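Local coordinates for cobalamin biosynthesis protein (Agrobacterium tumefaciens, PDB 3BY5) that probably acts in cobalamin (vitamin B12) biosynthesis, as a small protein of the CbiG C-terminal family whose exact role is not established, at residues A13-R18 and D42-A47. Sequence-based numbering, arbitrary orientation.
Sequences AGIGCR and DYLATA
Strands 11-17 and 43-46, joined through helix 23-37, are the parallel strands of a beta-alpha-beta unit amid the mixed sheet, and residues 13-15 and 43-45 carry the hydrogen bonds between them. Tyr43 O accepts a hydrogen bond from Ala13 N, nearly along its C=O axis, at 3.0 Å. Two residues on, the amide of Ala45 reaches Ala13 O from above the carbonyl plane, a more bent bond (N-H...O 145°), whereas Ile15 N meets Ala45 O almost head-on at 2.7 Å. Gly14 pairs with Ala45, and its CA adds a CH...O contact to that oxygen.

On the face carrying Ala13, Leu44 and Ile15, Leu44 leaves the strand with CG anti to its carbonyl carbon (chi1 -72°). Its CB stands 4.2 Å from Ala13 O; beyond CG, CD2 sits 3.7 Å from Ala13 O and 4.0 Å from Ala13 CB, and against CG1 and CD1 of Ile15, so the two side chains cross obliquely. Helix 54-62 covers this face through Leu56 and Ala60, and helix 23-37 packs on Ile15; Ala106 of helix 98-107 lies against Ala45 on the reverse face.

Past Ile15 the strands diverge: Thr46 OG1, anti to its N (chi1 -168°), lies 3.1 Å from Ile15 O, with Ala47 O also in reach of its proton, and a water bridges the gap, donating to Ile15 O at 2.8 Å and accepting from Ala47 N at 3.1 Å.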
ATOM      1  N   ALA A  13      -0.638  -3.845 -10.667  1.00 32.10           N
ATOM      2  CA  ALA A  13       0.579  -3.579 -11.434  1.00 28.22           C
ATOM      3  C   ALA A  13       1.751  -3.257 -10.521  1.00 30.88           C
ATOM      4  O   ALA A  13       1.734  -2.250  -9.818  1.00 33.20           O
ATOM      5  CB  ALA A  13       0.365  -2.460 -12.420  1.00 29.01           C
ATOM      6  N   GLY A  14       2.761  -4.122 -10.530  1.00 30.82           N
ATOM      7  CA  GLY A  14       4.003  -3.883  -9.796  1.00 31.09           C
ATOM      8  C   GLY A  14       4.906  -2.962 -10.586  1.00 33.24           C
ATOM      9  O   GLY A  14       5.159  -3.203 -11.765  1.00 34.77           O
ATOM     10  N   ILE A  15       5.388  -1.901  -9.942  1.00 33.87           N
ATOM     11  CA  ILE A  15       6.183  -0.873 -10.624  1.00 33.24           C
ATOM     12  C   ILE A  15       7.624  -0.824 -10.124  1.00 34.56           C
ATOM     13  O   ILE A  15       7.877  -0.744  -8.924  1.00 33.01           O
ATOM     14  CB  ILE A  15       5.555   0.543 -10.487  1.00 31.17           C
ATOM     15  CG1 ILE A  15       4.057   0.539 -10.825  1.00 32.58           C
ATOM     16  CG2 ILE A  15       6.305   1.561 -11.347  1.00 34.90           C
ATOM     17  CD1 ILE A  15       3.723   0.108 -12.245  1.00 34.57           C
ATOM     18  N   GLY A  16       8.560  -0.886 -11.063  1.00 39.21           N
ATOM     19  CA  GLY A  16       9.967  -0.655 -10.781  1.00 44.55           C
ATOM     20  C   GLY A  16      10.481   0.419 -11.713  1.00 49.37           C
ATOM     21  O   GLY A  16      10.060   0.496 -12.864  1.00 49.14           O
ATOM     22  N   CYS A  17      11.373   1.264 -11.209  1.00 56.78           N
ATOM     23  CA  CYS A  17      12.018   2.289 -12.029  1.00 65.07           C
ATOM     24  C   CYS A  17      13.380   2.662 -11.469  1.00 69.83           C
ATOM     25  O   CYS A  17      13.677   2.386 -10.303  1.00 70.25           O
ATOM     26  CB  CYS A  17      11.136   3.538 -12.168  1.00 65.72           C
ATOM     27  SG  CYS A  17      10.392   4.126 -10.638  1.00 70.17           S
ATOM     28  N   ARG A  18      14.207   3.276 -12.312  1.00 76.56           N
ATOM     29  CA  ARG A  18      15.515   3.767 -11.891  1.00 82.29           C
ATOM     30  C   ARG A  18      15.331   5.059 -11.089  1.00 84.80           C
ATOM     31  O   ARG A  18      14.331   5.766 -11.269  1.00 84.97           O
ATOM     32  CB  ARG A  18      16.431   3.990 -13.106  1.00 82.79           C
ATOM     33  CG  ARG A  18      17.797   3.293 -13.014  1.00 86.27           C
ATOM     34  CD  ARG A  18      18.742   3.980 -12.026  1.00 89.53           C
ATOM     35  NE  ARG A  18      19.545   3.023 -11.263  1.00 93.38           N
ATOM     36  CZ  ARG A  18      19.167   2.450 -10.119  1.00 96.92           C
ATOM     37  NH1 ARG A  18      19.977   1.596  -9.508  1.00 98.79           N
ATOM     38  NH2 ARG A  18      17.984   2.720  -9.578  1.00 97.14           N
ATOM     39  N   ASP A  42      -6.255  -1.760 -11.148  1.00 40.34           N
ATOM     40  CA  ASP A  42      -7.010  -1.138 -10.067  1.00 42.78           C
ATOM     41  C   ASP A  42      -6.213  -0.990  -8.772  1.00 41.81           C
ATOM     42  O   ASP A  42      -6.739  -0.522  -7.764  1.00 41.21           O
ATOM     43  CB  ASP A  42      -8.358  -1.841  -9.839  1.00 48.52           C
ATOM     44  CG  ASP A  42      -8.274  -3.345  -9.992  1.00 53.85           C
ATOM     45  OD1 ASP A  42      -7.455  -3.959  -9.279  1.00 64.33           O
ATOM     46  OD2 ASP A  42      -9.031  -3.910 -10.813  1.00 52.13           O
ATOM     47  N   TYR A  43      -4.930  -1.346  -8.822  1.00 40.44           N
ATOM     48  CA  TYR A  43      -4.056  -1.262  -7.656  1.00 37.65           C
ATOM     49  C   TYR A  43      -2.580  -1.244  -8.073  1.00 32.63           C
ATOM     50  O   TYR A  43      -2.167  -2.011  -8.932  1.00 32.25           O
ATOM     51  CB  TYR A  43      -4.350  -2.449  -6.730  1.00 43.56           C
ATOM     52  CG  TYR A  43      -3.904  -2.278  -5.304  1.00 44.88           C
ATOM     53  CD1 TYR A  43      -2.794  -2.962  -4.829  1.00 48.70           C
ATOM     54  CD2 TYR A  43      -4.597  -1.447  -4.425  1.00 46.81           C
ATOM     55  CE1 TYR A  43      -2.369  -2.819  -3.521  1.00 49.18           C
ATOM     56  CE2 TYR A  43      -4.180  -1.296  -3.107  1.00 48.81           C
ATOM     57  CZ  TYR A  43      -3.061  -1.989  -2.666  1.00 48.33           C
ATOM     58  OH  TYR A  43      -2.620  -1.866  -1.372  1.00 48.59           O
ATOM     59  N   LEU A  44      -1.794  -0.357  -7.478  1.00 30.15           N
ATOM     60  CA  LEU A  44      -0.357  -0.280  -7.765  1.00 31.45           C
ATOM     61  C   LEU A  44       0.482  -0.820  -6.616  1.00 32.91           C
ATOM     62  O   LEU A  44       0.065  -0.768  -5.461  1.00 35.53           O
ATOM     63  CB  LEU A  44       0.071   1.160  -8.053  1.00 30.63           C
ATOM     64  CG  LEU A  44      -0.336   1.831  -9.358  1.00 31.68           C
ATOM     65  CD1 LEU A  44       0.271   3.210  -9.400  1.00 31.13           C
ATOM     66  CD2 LEU A  44       0.112   1.016 -10.555  1.00 29.17           C
ATOM     67  N   ALA A  45       1.670  -1.324  -6.939  1.00 33.93           N
ATOM     68  CA  ALA A  45       2.575  -1.890  -5.935  1.00 34.09           C
ATOM     69  C   ALA A  45       4.043  -1.672  -6.287  1.00 35.42           C
ATOM     70  O   ALA A  45       4.399  -1.562  -7.462  1.00 33.54           O
ATOM     71  CB  ALA A  45       2.297  -3.368  -5.726  1.00 29.63           C
ATOM     72  N   THR A  46       4.884  -1.617  -5.256  1.00 33.58           N
ATOM     73  CA  THR A  46       6.314  -1.395  -5.436  1.00 36.03           C
ATOM     74  C   THR A  46       7.145  -2.012  -4.322  1.00 35.96           C
ATOM     75  O   THR A  46       6.630  -2.380  -3.271  1.00 40.10           O
ATOM     76  CB  THR A  46       6.659   0.120  -5.593  1.00 35.56           C
ATOM     77  OG1 THR A  46       8.008   0.263  -6.047  1.00 41.67           O
ATOM     78  CG2 THR A  46       6.479   0.889  -4.290  1.00 33.95           C
ATOM     79  N   ALA A  47       8.437  -2.129  -4.585  1.00 39.37           N
ATOM     80  CA  ALA A  47       9.416  -2.569  -3.608  1.00 41.13           C
ATOM     81  C   ALA A  47       9.814  -1.348  -2.787  1.00 43.56           C
ATOM     82  O   ALA A  47       9.469  -0.234  -3.179  1.00 44.44           O
ATOM     83  CB  ALA A  47      10.602  -3.125  -4.334  1.00 41.10           C
TER
HETATM   84  O   HOH W   1       9.395  -2.592  -7.493  1.00 36.82           O